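Local coordinates for protein acetyl transferase (Salmonella typhimurium, PDB 1S7K) that probably transfers an acetyl group from acetyl-coenzyme A to the N-terminal amino group of ribosomal protein L7/L12, at residues G111-S116 with N145-R150; L85-I90 with G128-F133. All coordinates share one frame; numbering follows the deposited sequence.

Both contacts lie within one GNAT domain, contact 1 between two helices and contact 2 on the sheet, their centres about 16 Å apart. Contact 1, where helices 112-127 and 142-150 meet, is part of the CoA site, empty in this chain; contact 2 joins strand 80-91 to the loop before strand 132-138 and that strand's first residues. The order along the chain is 85-90, 111-116, 128-133, 145-150, so the segments of the two contacts alternate. They meet where Met113 SD packs 3.4 Å from Leu85 CD1 and Ser116 CB lies 3.9 Å from Leu85 CD2. The side chain of Phe87 remains about 9 Å from those of Met113 and Tyr101, two CoA-binding residues.

Contact 1. Residues G111-S116 with N145-R150; sequences GIMSQS and NAVARR
Met113 and Val147 make the apolar half of this helix-to-helix contact, and their side chains cross at about a right angle. From Met113 CB, which points at segment 145-150, the chain runs to CG, opposite the backbone N (chi1 174°). This methylene rests 4.1 Å from Val147 CG1, the branch that is itself anti to the backbone N of Val147. Bends at chi2 and chi3 then carry SD and CE away from helix 142-150 and into the core, where the side chain packs on Ile75, Tyr101 and Leu103. A flexible, unbranched methionine suits a place that must touch one helix and then turn beneath its own.

This is the CoA-binding end of the GNAT fold. Gly111, whose positive phi favours glycine, occupies the N-cap of helix 112-127, and Gly109, Gly111, Ile112, Met113 and Ser114 all bind CoA in another structure of this protein. As in relatives, the N-terminal amides of such a helix probably receive the cofactor's pyrophosphate.

Nearer solvent, Ser114 OG lies 4.1 Å from Arg150 CB, in simple van der Waals contact. The polar partner of this hydroxyl is Asn151 ND2, which also hydrogen-bonds Val147 O and thereby ties the two helices together. Arg150, another CoA-binding residue, folds sharply at chi2 (-89°), sending its guanidinium away from segment 111-116. On the far side of the first helix turn, Ile112 O accepts two bonds from opposite faces of its carbonyl plane, from Ser116 N at 2.9 Å and from Ser116 OG at 2.8 Å.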
loop_
_atom_site.group_PDB
_atom_site.type_symbol
_atom_site.label_atom_id
_atom_site.label_comp_id
_atom_site.label_asym_id
_atom_site.label_seq_id
_atom_site.Cartn_x
_atom_site.Cartn_y
_atom_site.Cartn_z
ATOM N N GLY A 111 -7.730 21.415 -15.944
ATOM C CA GLY A 111 -8.034 20.071 -16.469
ATOM C C GLY A 111 -6.885 19.327 -17.147
ATOM O O GLY A 111 -7.099 18.264 -17.813
ATOM N N ILE A 112 -5.670 19.849 -17.009
ATOM C CA ILE A 112 -4.490 19.228 -17.637
ATOM C C ILE A 112 -4.269 17.853 -16.977
ATOM O O ILE A 112 -3.937 16.868 -17.661
ATOM C CB ILE A 112 -3.224 20.094 -17.421
ATOM C CG1 ILE A 112 -3.378 21.411 -18.220
ATOM C CG2 ILE A 112 -1.987 19.327 -17.852
ATOM C CD1 ILE A 112 -2.186 22.507 -17.990
ATOM N N MET A 113 -4.415 17.800 -15.642
ATOM C CA MET A 113 -4.247 16.501 -14.937
ATOM C C MET A 113 -5.413 15.612 -15.324
ATOM O O MET A 113 -5.214 14.447 -15.645
ATOM C CB MET A 113 -4.169 16.724 -13.424
ATOM C CG MET A 113 -4.146 15.481 -12.562
ATOM S SD MET A 113 -2.984 14.244 -13.070
ATOM C CE MET A 113 -1.682 14.992 -13.186
ATOM N N SER A 114 -6.618 16.152 -15.359
ATOM C CA SER A 114 -7.791 15.290 -15.725
ATOM C C SER A 114 -7.657 14.673 -17.137
ATOM O O SER A 114 -7.921 13.479 -17.315
ATOM C CB SER A 114 -9.074 16.102 -15.648
ATOM O OG SER A 114 -9.391 16.415 -14.285
ATOM N N GLN A 115 -7.229 15.464 -18.108
ATOM C CA GLN A 115 -7.113 14.940 -19.455
ATOM C C GLN A 115 -5.926 14.035 -19.514
ATOM O O GLN A 115 -6.011 12.948 -20.107
ATOM C CB GLN A 115 -6.975 16.074 -20.511
ATOM C CG GLN A 115 -8.225 16.903 -20.659
ATOM C CD GLN A 115 -8.138 17.868 -21.794
ATOM O OE1 GLN A 115 -8.974 17.835 -22.751
ATOM N NE2 GLN A 115 -7.146 18.728 -21.736
ATOM N N SER A 116 -4.837 14.414 -18.841
ATOM C CA SER A 116 -3.645 13.549 -18.888
ATOM C C SER A 116 -3.916 12.196 -18.229
ATOM O O SER A 116 -3.516 11.128 -18.724
ATOM C CB SER A 116 -2.461 14.211 -18.169
ATOM O OG SER A 116 -2.020 15.299 -18.972
ATOM N N ASN A 145 -9.234 15.645 -4.450
ATOM C CA ASN A 145 -10.587 15.079 -4.428
ATOM C C ASN A 145 -11.368 15.454 -5.678
ATOM O O ASN A 145 -12.075 14.622 -6.237
ATOM C CB ASN A 145 -11.328 15.494 -3.168
ATOM C CG ASN A 145 -10.866 14.708 -1.951
ATOM O OD1 ASN A 145 -11.288 13.510 -1.766
ATOM N ND2 ASN A 145 -9.998 15.327 -1.121
ATOM N N ALA A 146 -11.209 16.683 -6.153
ATOM C CA ALA A 146 -11.911 17.086 -7.347
ATOM C C ALA A 146 -11.416 16.314 -8.594
ATOM O O ALA A 146 -12.227 15.939 -9.467
ATOM C CB ALA A 146 -11.805 18.627 -7.508
ATOM N N VAL A 147 -10.104 16.042 -8.679
ATOM C CA VAL A 147 -9.584 15.261 -9.816
ATOM C C VAL A 147 -10.246 13.886 -9.750
ATOM O O VAL A 147 -10.756 13.388 -10.738
ATOM C CB VAL A 147 -8.013 15.115 -9.733
ATOM C CG1 VAL A 147 -7.525 14.133 -10.753
ATOM C CG2 VAL A 147 -7.345 16.502 -10.038
ATOM N N ALA A 148 -10.255 13.287 -8.565
ATOM C CA ALA A 148 -10.856 11.970 -8.461
ATOM C C ALA A 148 -12.304 11.971 -8.948
ATOM O O ALA A 148 -12.707 11.130 -9.785
ATOM C CB ALA A 148 -10.731 11.441 -7.066
ATOM N N ARG A 149 -13.083 12.941 -8.505
ATOM C CA ARG A 149 -14.489 12.983 -8.933
ATOM C C ARG A 149 -14.706 13.322 -10.394
ATOM O O ARG A 149 -15.551 12.725 -11.015
ATOM C CB ARG A 149 -15.293 13.951 -8.039
ATOM C CG ARG A 149 -15.422 13.469 -6.565
ATOM C CD ARG A 149 -16.362 14.472 -5.829
ATOM N NE ARG A 149 -15.830 15.820 -5.948
ATOM C CZ ARG A 149 -15.246 16.482 -4.951
ATOM N NH1 ARG A 149 -15.138 15.920 -3.744
ATOM N NH2 ARG A 149 -14.741 17.685 -5.172
ATOM N N ARG A 150 -13.967 14.273 -10.953
ATOM C CA ARG A 150 -14.094 14.659 -12.361
ATOM C C ARG A 150 -13.687 13.521 -13.310
ATOM O O ARG A 150 -14.076 13.532 -14.471
ATOM C CB ARG A 150 -13.171 15.834 -12.708
ATOM C CG ARG A 150 -13.463 17.131 -12.022
ATOM C CD ARG A 150 -14.448 18.015 -12.784
ATOM N NE ARG A 150 -14.839 19.082 -11.868
ATOM C CZ ARG A 150 -15.677 20.056 -12.153
ATOM N NH1 ARG A 150 -16.234 20.128 -13.359
ATOM N NH2 ARG A 150 -15.960 20.959 -11.218
#

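Contact 2. Residues L85-I90 with G128-F133; sequences LSFNAI and GDIRRF
While Ile130 reaches inward to Phe87, the two arginines that follow it, Arg131 and Arg132, send their charges the other way: Arg132 NH1 forms a salt bridge with Glu156 OE2, and Arg131 NE forms one with Asp180 OD2. The inward side belongs to the core of the GNAT sheet. Strand 96-103 runs between strands 80-91 and 132-138, so the contact bridges over an intervening strand, whose small Ala97 touches both Phe87 and Ile130. Even the nearest CA atoms, those of Ile90 and Ile130, are 8.3 Å apart, a span that calls for long apolar side chains.

Ile130 supplies such reach. Extended at chi2 (-165°), it brings CD1 against two partners, 3.6 Å from Phe87 CE1 and 3.8 Å from Ile90 CD1. Phe87 approaches from the opposite direction, and the methyl meets its ring obliquely. Tyr124 of helix 112-127 also packs edge-to-face with Phe87, joining the sheet to the helix that covers it. Next to CE1 on the ring, Phe87 CZ sits at the edge of the Phe133 ring, in the plane of that ring, 3.8 Å from Phe133 CE2.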
loop_
_atom_site.group_PDB
_atom_site.type_symbol
_atom_site.label_atom_id
_atom_site.label_comp_id
_atom_site.label_asym_id
_atom_site.label_seq_id
_atom_site.Cartn_x
_atom_site.Cartn_y
_atom_site.Cartn_z
ATOM N N LEU A 85 3.090 13.299 -13.484
ATOM C CA LEU A 85 1.961 12.378 -13.292
ATOM C C LEU A 85 2.624 11.001 -13.040
ATOM O O LEU A 85 3.374 10.466 -13.921
ATOM C CB LEU A 85 1.079 12.325 -14.533
ATOM C CG LEU A 85 -0.111 11.379 -14.442
ATOM C CD1 LEU A 85 -0.843 11.599 -13.152
ATOM C CD2 LEU A 85 -1.057 11.599 -15.636
ATOM N N SER A 86 2.390 10.452 -11.837
ATOM C CA SER A 86 3.032 9.192 -11.425
ATOM C C SER A 86 2.119 8.082 -10.986
ATOM O O SER A 86 0.983 8.338 -10.604
ATOM C CB SER A 86 3.977 9.443 -10.236
ATOM O OG SER A 86 4.996 10.391 -10.554
ATOM N N PHE A 87 2.619 6.851 -11.055
ATOM C CA PHE A 87 1.943 5.714 -10.485
ATOM C C PHE A 87 2.995 5.544 -9.341
ATOM O O PHE A 87 4.122 5.063 -9.578
ATOM C CB PHE A 87 1.946 4.503 -11.431
ATOM C CG PHE A 87 0.891 4.542 -12.490
ATOM C CD1 PHE A 87 1.052 3.825 -13.686
ATOM C CD2 PHE A 87 -0.271 5.263 -12.309
ATOM C CE1 PHE A 87 0.066 3.848 -14.685
ATOM C CE2 PHE A 87 -1.266 5.287 -13.298
ATOM C CZ PHE A 87 -1.094 4.582 -14.499
ATOM N N ASN A 88 2.650 6.033 -8.144
ATOM C CA ASN A 88 3.591 5.986 -7.038
ATOM C C ASN A 88 4.089 4.580 -6.794
ATOM O O ASN A 88 5.257 4.396 -6.408
ATOM C CB ASN A 88 2.983 6.518 -5.767
ATOM C CG ASN A 88 2.646 7.986 -5.869
ATOM O OD1 ASN A 88 3.362 8.747 -6.513
ATOM N ND2 ASN A 88 1.556 8.397 -5.209
ATOM N N ALA A 89 3.219 3.590 -6.955
ATOM C CA ALA A 89 3.624 2.191 -6.785
ATOM C C ALA A 89 2.680 1.361 -7.641
ATOM O O ALA A 89 1.555 1.799 -7.952
ATOM C CB ALA A 89 3.479 1.750 -5.346
ATOM N N ILE A 90 3.098 0.146 -7.976
ATOM C CA ILE A 90 2.268 -0.773 -8.760
ATOM C C ILE A 90 2.376 -2.109 -8.067
ATOM O O ILE A 90 3.433 -2.405 -7.477
ATOM C CB ILE A 90 2.787 -0.909 -10.209
ATOM C CG1 ILE A 90 2.530 0.414 -10.964
ATOM C CG2 ILE A 90 2.112 -2.079 -10.926
ATOM C CD1 ILE A 90 3.239 0.518 -12.312
ATOM N N GLY A 128 -2.728 -3.351 -20.928
ATOM C CA GLY A 128 -3.323 -4.444 -20.194
ATOM C C GLY A 128 -2.669 -4.821 -18.900
ATOM O O GLY A 128 -3.174 -5.724 -18.197
ATOM N N ASP A 129 -1.515 -4.219 -18.607
ATOM C CA ASP A 129 -0.842 -4.574 -17.388
ATOM C C ASP A 129 -1.360 -3.862 -16.162
ATOM O O ASP A 129 -0.950 -4.185 -15.050
ATOM C CB ASP A 129 0.691 -4.462 -17.485
ATOM C CG ASP A 129 1.200 -3.141 -18.100
ATOM O OD1 ASP A 129 2.438 -2.880 -17.934
ATOM O OD2 ASP A 129 0.415 -2.410 -18.754
ATOM N N ILE A 130 -2.274 -2.893 -16.342
ATOM C CA ILE A 130 -2.885 -2.241 -15.159
ATOM C C ILE A 130 -4.384 -2.102 -15.496
ATOM O O ILE A 130 -4.728 -1.599 -16.576
ATOM C CB ILE A 130 -2.288 -0.858 -14.871
ATOM C CG1 ILE A 130 -0.756 -0.959 -14.798
ATOM C CG2 ILE A 130 -2.853 -0.286 -13.534
ATOM C CD1 ILE A 130 -0.105 0.248 -14.172
ATOM N N ARG A 131 -5.249 -2.505 -14.545
ATOM C CA ARG A 131 -6.704 -2.468 -14.667
ATOM C C ARG A 131 -7.388 -1.711 -13.487
ATOM O O ARG A 131 -8.485 -1.243 -13.629
ATOM C CB ARG A 131 -7.296 -3.887 -14.675
ATOM C CG ARG A 131 -7.100 -4.640 -13.317
ATOM C CD ARG A 131 -7.359 -6.126 -13.530
ATOM N NE ARG A 131 -8.732 -6.330 -14.000
ATOM C CZ ARG A 131 -9.823 -6.215 -13.221
ATOM N NH1 ARG A 131 -9.736 -5.898 -11.934
ATOM N NH2 ARG A 131 -11.012 -6.433 -13.747
ATOM N N ARG A 132 -6.700 -1.565 -12.363
ATOM C CA ARG A 132 -7.262 -0.914 -11.180
ATOM C C ARG A 132 -6.399 0.336 -10.881
ATOM O O ARG A 132 -5.196 0.240 -10.579
ATOM C CB ARG A 132 -7.253 -1.880 -9.966
ATOM C CG ARG A 132 -7.916 -1.217 -8.656
ATOM C CD ARG A 132 -7.892 -2.235 -7.442
ATOM N NE ARG A 132 -7.886 -1.506 -6.183
ATOM C CZ ARG A 132 -8.941 -0.865 -5.676
ATOM N NH1 ARG A 132 -8.808 -0.155 -4.562
ATOM N NH2 ARG A 132 -10.156 -1.020 -6.203
ATOM N N PHE A 133 -7.007 1.514 -11.000
ATOM C CA PHE A 133 -6.257 2.740 -10.794
ATOM C C PHE A 133 -6.743 3.353 -9.527
ATOM O O PHE A 133 -7.956 3.533 -9.366
ATOM C CB PHE A 133 -6.490 3.708 -11.973
ATOM C CG PHE A 133 -6.089 3.132 -13.292
ATOM C CD1 PHE A 133 -7.009 2.411 -14.048
ATOM C CD2 PHE A 133 -4.772 3.240 -13.731
ATOM C CE1 PHE A 133 -6.626 1.804 -15.222
ATOM C CE2 PHE A 133 -4.377 2.621 -14.933
ATOM C CZ PHE A 133 -5.326 1.900 -15.679
#